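Beta-galactosidase (Geobacillus stearothermophilus, PDB 4OIF) probably hydrolyses terminal non-reducing beta-D-galactose residues from beta-D-galactosides, as a zinc-binding enzyme of glycoside hydrolase family 42. Local coordinates at residues G494-M499 with Q608-K613; R447-R452 with Y468-A473. All blocks are in the same frame, centred on the assembly; numbering follows the deposited sequence.

Contact 1: residues G494-M499 with Q608-K613; sequences GGTLVM and QELMEK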
loop_
_atom_site.group_PDB
_atom_site.type_symbol
_atom_site.label_atom_id
_atom_site.label_comp_id
_atom_site.label_asym_id
_atom_site.label_seq_id
_atom_site.Cartn_x
_atom_site.Cartn_y
_atom_site.Cartn_z
ATOM N N GLY A 494 -42.623 -13.648 24.189
ATOM C CA GLY A 494 -41.977 -14.911 24.489
ATOM C C GLY A 494 -40.640 -15.144 23.813
ATOM O O GLY A 494 -39.964 -16.137 24.100
ATOM N N GLY A 495 -40.259 -14.240 22.914
ATOM C CA GLY A 495 -38.983 -14.318 22.236
ATOM C C GLY A 495 -37.797 -14.206 23.180
ATOM O O GLY A 495 -37.859 -13.517 24.197
ATOM N N THR A 496 -36.721 -14.910 22.845
ATOM C CA THR A 496 -35.450 -14.777 23.527
ATOM C C THR A 496 -34.470 -14.053 22.595
ATOM O O THR A 496 -34.155 -14.539 21.516
ATOM C CB THR A 496 -34.884 -16.148 23.934
ATOM O OG1 THR A 496 -35.707 -16.721 24.950
ATOM C CG2 THR A 496 -33.478 -16.007 24.467
ATOM N N LEU A 497 -34.008 -12.885 23.013
ATOM C CA LEU A 497 -33.190 -12.020 22.183
ATOM C C LEU A 497 -31.815 -11.855 22.788
ATOM O O LEU A 497 -31.707 -11.654 23.986
ATOM C CB LEU A 497 -33.861 -10.662 22.030
ATOM C CG LEU A 497 -33.081 -9.547 21.341
ATOM C CD1 LEU A 497 -32.777 -9.869 19.876
ATOM C CD2 LEU A 497 -33.847 -8.264 21.447
ATOM N N VAL A 498 -30.775 -11.944 21.962
ATOM C CA VAL A 498 -29.395 -11.719 22.402
ATOM C C VAL A 498 -28.751 -10.582 21.611
ATOM O O VAL A 498 -28.692 -10.622 20.383
ATOM C CB VAL A 498 -28.518 -12.983 22.249
ATOM C CG1 VAL A 498 -27.074 -12.679 22.613
ATOM C CG2 VAL A 498 -29.040 -14.117 23.118
ATOM N N MET A 499 -28.282 -9.558 22.315
ATOM C CA MET A 499 -27.537 -8.487 21.669
ATOM C C MET A 499 -26.190 -8.307 22.337
ATOM O O MET A 499 -25.899 -8.925 23.368
ATOM C CB MET A 499 -28.318 -7.171 21.685
ATOM C CG MET A 499 -29.430 -7.134 20.659
ATOM S SD MET A 499 -30.304 -5.567 20.631
ATOM C CE MET A 499 -30.228 -5.137 18.911
ATOM N N GLN A 608 -25.013 -22.921 24.750
ATOM C CA GLN A 608 -25.371 -24.273 25.143
ATOM C C GLN A 608 -26.496 -24.176 26.133
ATOM O O GLN A 608 -27.509 -24.897 26.029
ATOM C CB GLN A 608 -24.197 -25.020 25.768
ATOM C CG GLN A 608 -24.477 -26.500 25.953
ATOM C CD GLN A 608 -24.740 -27.201 24.623
ATOM O OE1 GLN A 608 -24.157 -26.847 23.592
ATOM N NE2 GLN A 608 -25.629 -28.193 24.639
ATOM N N GLU A 609 -26.312 -23.268 27.092
ATOM C CA GLU A 609 -27.368 -23.012 28.064
ATOM C C GLU A 609 -28.643 -22.565 27.386
ATOM O O GLU A 609 -29.730 -23.009 27.763
ATOM C CB GLU A 609 -26.940 -21.973 29.087
ATOM C CG GLU A 609 -25.969 -22.515 30.102
ATOM C CD GLU A 609 -26.380 -22.171 31.505
ATOM O OE1 GLU A 609 -27.437 -21.521 31.659
ATOM O OE2 GLU A 609 -25.645 -22.539 32.447
ATOM N N LEU A 610 -28.529 -21.693 26.389
ATOM C CA LEU A 610 -29.764 -21.308 25.690
ATOM C C LEU A 610 -30.419 -22.483 24.929
ATOM O O LEU A 610 -31.639 -22.527 24.787
ATOM C CB LEU A 610 -29.505 -20.142 24.736
ATOM C CG LEU A 610 -29.486 -18.791 25.458
ATOM C CD1 LEU A 610 -29.179 -17.638 24.500
ATOM C CD2 LEU A 610 -30.811 -18.549 26.187
ATOM N N MET A 611 -29.613 -23.433 24.458
ATOM C CA MET A 611 -30.107 -24.587 23.696
ATOM C C MET A 611 -30.841 -25.566 24.607
ATOM O O MET A 611 -31.840 -26.172 24.219
ATOM C CB MET A 611 -28.958 -25.328 23.000
ATOM C CG MET A 611 -28.323 -24.660 21.785
ATOM S SD MET A 611 -26.730 -25.453 21.420
ATOM C CE MET A 611 -26.050 -24.352 20.181
ATOM N N GLU A 612 -30.320 -25.755 25.812
ATOM C CA GLU A 612 -31.021 -26.582 26.773
ATOM C C GLU A 612 -32.297 -25.869 27.211
ATOM O O GLU A 612 -33.376 -26.461 27.218
ATOM C CB GLU A 612 -30.117 -26.904 27.959
ATOM C CG GLU A 612 -28.958 -27.815 27.577
ATOM C CD GLU A 612 -27.886 -27.907 28.646
ATOM O OE1 GLU A 612 -28.023 -27.237 29.692
ATOM O OE2 GLU A 612 -26.900 -28.646 28.434
ATOM N N LYS A 613 -32.170 -24.584 27.535
ATOM C CA LYS A 613 -33.297 -23.788 28.002
ATOM C C LYS A 613 -34.462 -23.783 27.013
ATOM O O LYS A 613 -35.615 -23.919 27.406
ATOM C CB LYS A 613 -32.844 -22.356 28.278
ATOM C CG LYS A 613 -33.780 -21.551 29.161
ATOM C CD LYS A 613 -33.156 -20.197 29.511
ATOM C CE LYS A 613 -33.854 -19.543 30.693
ATOM N NZ LYS A 613 -35.325 -19.445 30.467
HETATM O O HOH W 1 -35.305 -18.076 27.359
#
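Leu610 meets Thr496 and Val498 through methyl groups alone, with no ring, amide or carboxylate taking part between the two segments. The two branches of the leucine divide the strand between them. CD1 meets Val498 CG2 at 3.8 Å, the side chains reaching toward each other tip to tip, whereas CD2 lies 4.1 Å from Thr496 CG2, where the two side chains cross obliquely. The extended second torsion of Leu610 (chi2 178°) sends CD1 straight on toward the strand. Thr496 is split in its chemistry: CG2, anti to the backbone N, serves the apolar contact, while OG1 takes a hydrogen bond donated by a water at 2.8 Å. The same water accepts a weak bond of 3.4 Å from Lys613 NZ, an indirect polar link one helical turn beyond Leu610. Before the strand, Gly494 uses its positive phi as the C-prime residue of a Schellman motif ending helix 481-492. In the trimerisation domain, helix 600-613 lies over one face of the mixed sheet, with Tyr592 and Leu470 from the flanking strands also touching Leu610; on the other face Leu497 packs against helix 519-525.

Contact 2: residues R447-R452 with Y468-A473; sequences RPFWER and YKLLIA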
loop_
_atom_site.group_PDB
_atom_site.type_symbol
_atom_site.label_atom_id
_atom_site.label_comp_id
_atom_site.label_asym_id
_atom_site.label_seq_id
_atom_site.Cartn_x
_atom_site.Cartn_y
_atom_site.Cartn_z
ATOM N N ARG A 447 -21.256 -20.021 15.157
ATOM C CA ARG A 447 -20.371 -21.166 15.378
ATOM C C ARG A 447 -20.928 -22.279 16.299
ATOM O O ARG A 447 -20.921 -23.440 15.910
ATOM C CB ARG A 447 -19.011 -20.694 15.916
ATOM C CG ARG A 447 -18.071 -21.855 16.248
ATOM C CD ARG A 447 -16.862 -21.412 17.037
ATOM N NE ARG A 447 -16.078 -20.442 16.285
ATOM C CZ ARG A 447 -15.240 -20.774 15.307
ATOM N NH1 ARG A 447 -15.080 -22.051 14.975
ATOM N NH2 ARG A 447 -14.559 -19.836 14.661
ATOM N N PRO A 448 -21.410 -21.940 17.510
ATOM C CA PRO A 448 -21.893 -23.037 18.362
ATOM C C PRO A 448 -23.080 -23.791 17.773
ATOM O O PRO A 448 -23.213 -24.986 18.009
ATOM C CB PRO A 448 -22.303 -22.323 19.663
ATOM C CG PRO A 448 -21.543 -21.055 19.659
ATOM C CD PRO A 448 -21.478 -20.645 18.210
ATOM N N PHE A 449 -23.922 -23.112 17.004
ATOM C CA PHE A 449 -25.098 -23.760 16.416
ATOM C C PHE A 449 -24.683 -24.674 15.266
ATOM O O PHE A 449 -25.213 -25.773 15.112
ATOM C CB PHE A 449 -26.112 -22.697 15.978
ATOM C CG PHE A 449 -26.660 -21.911 17.139
ATOM C CD1 PHE A 449 -27.807 -22.332 17.798
ATOM C CD2 PHE A 449 -25.979 -20.803 17.630
ATOM C CE1 PHE A 449 -28.290 -21.644 18.899
ATOM C CE2 PHE A 449 -26.453 -20.104 18.729
ATOM C CZ PHE A 449 -27.611 -20.524 19.365
ATOM N N TRP A 450 -23.696 -24.234 14.495
ATOM C CA TRP A 450 -23.120 -25.060 13.447
ATOM C C TRP A 450 -22.484 -26.299 14.068
ATOM O O TRP A 450 -22.671 -27.405 13.576
ATOM C CB TRP A 450 -22.083 -24.267 12.635
ATOM C CG TRP A 450 -21.644 -24.944 11.356
ATOM C CD1 TRP A 450 -22.337 -25.005 10.174
ATOM C CD2 TRP A 450 -20.416 -25.644 11.135
ATOM N NE1 TRP A 450 -21.615 -25.705 9.233
ATOM C CE2 TRP A 450 -20.430 -26.104 9.798
ATOM C CE3 TRP A 450 -19.306 -25.931 11.938
ATOM C CZ2 TRP A 450 -19.376 -26.841 9.250
ATOM C CZ3 TRP A 450 -18.263 -26.654 11.394
ATOM C CH2 TRP A 450 -18.305 -27.107 10.061
ATOM N N GLU A 451 -21.746 -26.104 15.159
ATOM C CA GLU A 451 -21.049 -27.201 15.824
ATOM C C GLU A 451 -22.033 -28.210 16.436
ATOM O O GLU A 451 -21.667 -29.350 16.704
ATOM C CB GLU A 451 -20.083 -26.655 16.896
ATOM C CG GLU A 451 -18.818 -26.011 16.324
ATOM C CD GLU A 451 -17.865 -25.456 17.375
ATOM O OE1 GLU A 451 -18.173 -25.568 18.572
ATOM O OE2 GLU A 451 -16.806 -24.891 17.007
ATOM N N ARG A 452 -23.279 -27.788 16.625
ATOM C CA ARG A 452 -24.320 -28.638 17.181
ATOM C C ARG A 452 -25.354 -29.070 16.137
ATOM O O ARG A 452 -26.324 -29.757 16.465
ATOM C CB ARG A 452 -25.032 -27.912 18.318
ATOM C CG ARG A 452 -24.201 -27.742 19.561
ATOM C CD ARG A 452 -24.202 -29.003 20.383
ATOM N NE ARG A 452 -23.612 -28.760 21.690
ATOM C CZ ARG A 452 -22.520 -29.366 22.140
ATOM N NH1 ARG A 452 -21.901 -30.265 21.385
ATOM N NH2 ARG A 452 -22.052 -29.074 23.348
ATOM N N TYR A 468 -39.319 -17.319 15.450
ATOM C CA TYR A 468 -38.133 -17.922 16.069
ATOM C C TYR A 468 -38.194 -17.907 17.592
ATOM O O TYR A 468 -38.833 -17.037 18.189
ATOM C CB TYR A 468 -36.866 -17.204 15.587
ATOM C CG TYR A 468 -36.771 -17.164 14.085
ATOM C CD1 TYR A 468 -36.249 -18.235 13.370
ATOM C CD2 TYR A 468 -37.239 -16.071 13.378
ATOM C CE1 TYR A 468 -36.186 -18.207 12.001
ATOM C CE2 TYR A 468 -37.179 -16.036 12.003
ATOM C CZ TYR A 468 -36.653 -17.105 11.320
ATOM O OH TYR A 468 -36.608 -17.059 9.945
ATOM N N LYS A 469 -37.537 -18.883 18.212
ATOM C CA LYS A 469 -37.424 -18.940 19.667
ATOM C C LYS A 469 -36.299 -18.040 20.137
ATOM O O LYS A 469 -36.375 -17.403 21.181
ATOM C CB LYS A 469 -37.139 -20.358 20.152
ATOM C CG LYS A 469 -38.237 -21.392 19.965
ATOM C CD LYS A 469 -37.751 -22.700 20.583
ATOM C CE LYS A 469 -38.824 -23.763 20.656
ATOM N NZ LYS A 469 -38.178 -25.059 21.036
ATOM N N LEU A 470 -35.237 -18.032 19.346
ATOM C CA LEU A 470 -34.006 -17.373 19.698
ATOM C C LEU A 470 -33.585 -16.495 18.544
ATOM O O LEU A 470 -33.394 -16.986 17.427
ATOM C CB LEU A 470 -32.925 -18.395 20.022
ATOM C CG LEU A 470 -31.526 -17.842 20.289
ATOM C CD1 LEU A 470 -31.517 -16.841 21.440
ATOM C CD2 LEU A 470 -30.549 -18.971 20.553
ATOM N N LEU A 471 -33.494 -15.195 18.816
ATOM C CA LEU A 471 -33.026 -14.207 17.857
ATOM C C LEU A 471 -31.724 -13.567 18.347
ATOM O O LEU A 471 -31.658 -12.992 19.436
ATOM C CB LEU A 471 -34.087 -13.133 17.617
ATOM C CG LEU A 471 -33.644 -12.027 16.651
ATOM C CD1 LEU A 471 -33.232 -12.624 15.316
ATOM C CD2 LEU A 471 -34.734 -10.997 16.453
ATOM N N ILE A 472 -30.692 -13.680 17.522
ATOM C CA ILE A 472 -29.363 -13.187 17.836
ATOM C C ILE A 472 -29.021 -11.996 16.936
ATOM O O ILE A 472 -28.870 -12.144 15.732
ATOM C CB ILE A 472 -28.318 -14.321 17.668
ATOM C CG1 ILE A 472 -28.633 -15.461 18.641
ATOM C CG2 ILE A 472 -26.887 -13.809 17.855
ATOM C CD1 ILE A 472 -27.856 -16.738 18.376
ATOM N N ALA A 473 -28.914 -10.811 17.526
ATOM C CA ALA A 473 -28.633 -9.589 16.769
ATOM C C ALA A 473 -27.380 -8.876 17.280
ATOM O O ALA A 473 -27.477 -7.904 18.022
ATOM C CB ALA A 473 -29.826 -8.650 16.835
#
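The backbone bond from Glu451 N to Arg447 O, 2.9 Å long, closes the helical turn that presents Phe449 to Leu470 and Ile472. It spans a kink at Pro448 and Phe449, whose backbone nitrogens make no bond to the turn before; the proline nitrogen has no hydrogen to give. Phe449 CG stands anti to its carbonyl carbon (chi1 -64°), which carries the far end of the ring to the strand. There CZ comes within 3.5 Å of Leu470 CD2, and CE2 within 3.7 Å of Ile472 CD1; both methyls approach the ring obliquely. Leu470 and Ile472, two apart in strand 470-473, point to the same side of the sheet and so share one aromatic partner. The topology is that of a beta-alpha-beta crossover: helix 438-451 lies on the connection between parallel neighbours 413-416 and 456-459, and Phe449 also touches Val413. An alanine in place of Phe449 takes the ring away from Leu470 CD2 and Ile472 CD1 and would probably leave a gap between helix and strand. Tyr607 meets the Phe449 ring edge-to-face. Polar side chains also reach helix 600-613: Arg447 forms a salt bridge with Asp600 and Glu451 one with Arg604, while the bridge from Arg447 NH1 to Glu451 OE2 is long, at 3.9 Å.

How the contacts relate
Both contacts are buried and place a helix on the same face of one sheet, in which strands 470-473 and 496-500 are parallel neighbours; neither is a surface contact. In contact 1 methyl groups alone meet directly, with a water bridge from the threonine hydroxyl beside them, whereas contact 2 sets an aromatic ring against two aliphatic side chains. The two are joined directly. Thr496 O and Leu471 N, 2.9 Å apart, probably hydrogen bond between the strands, and Gln608 OE1 and Arg452 NE, 2.8 Å apart, probably do so between segments 608-613 and 447-452. Leu470, used by Phe449 in contact 2, also touches Leu610 of contact 1, so that the apolar side chains of the two contacts meet at Leu470.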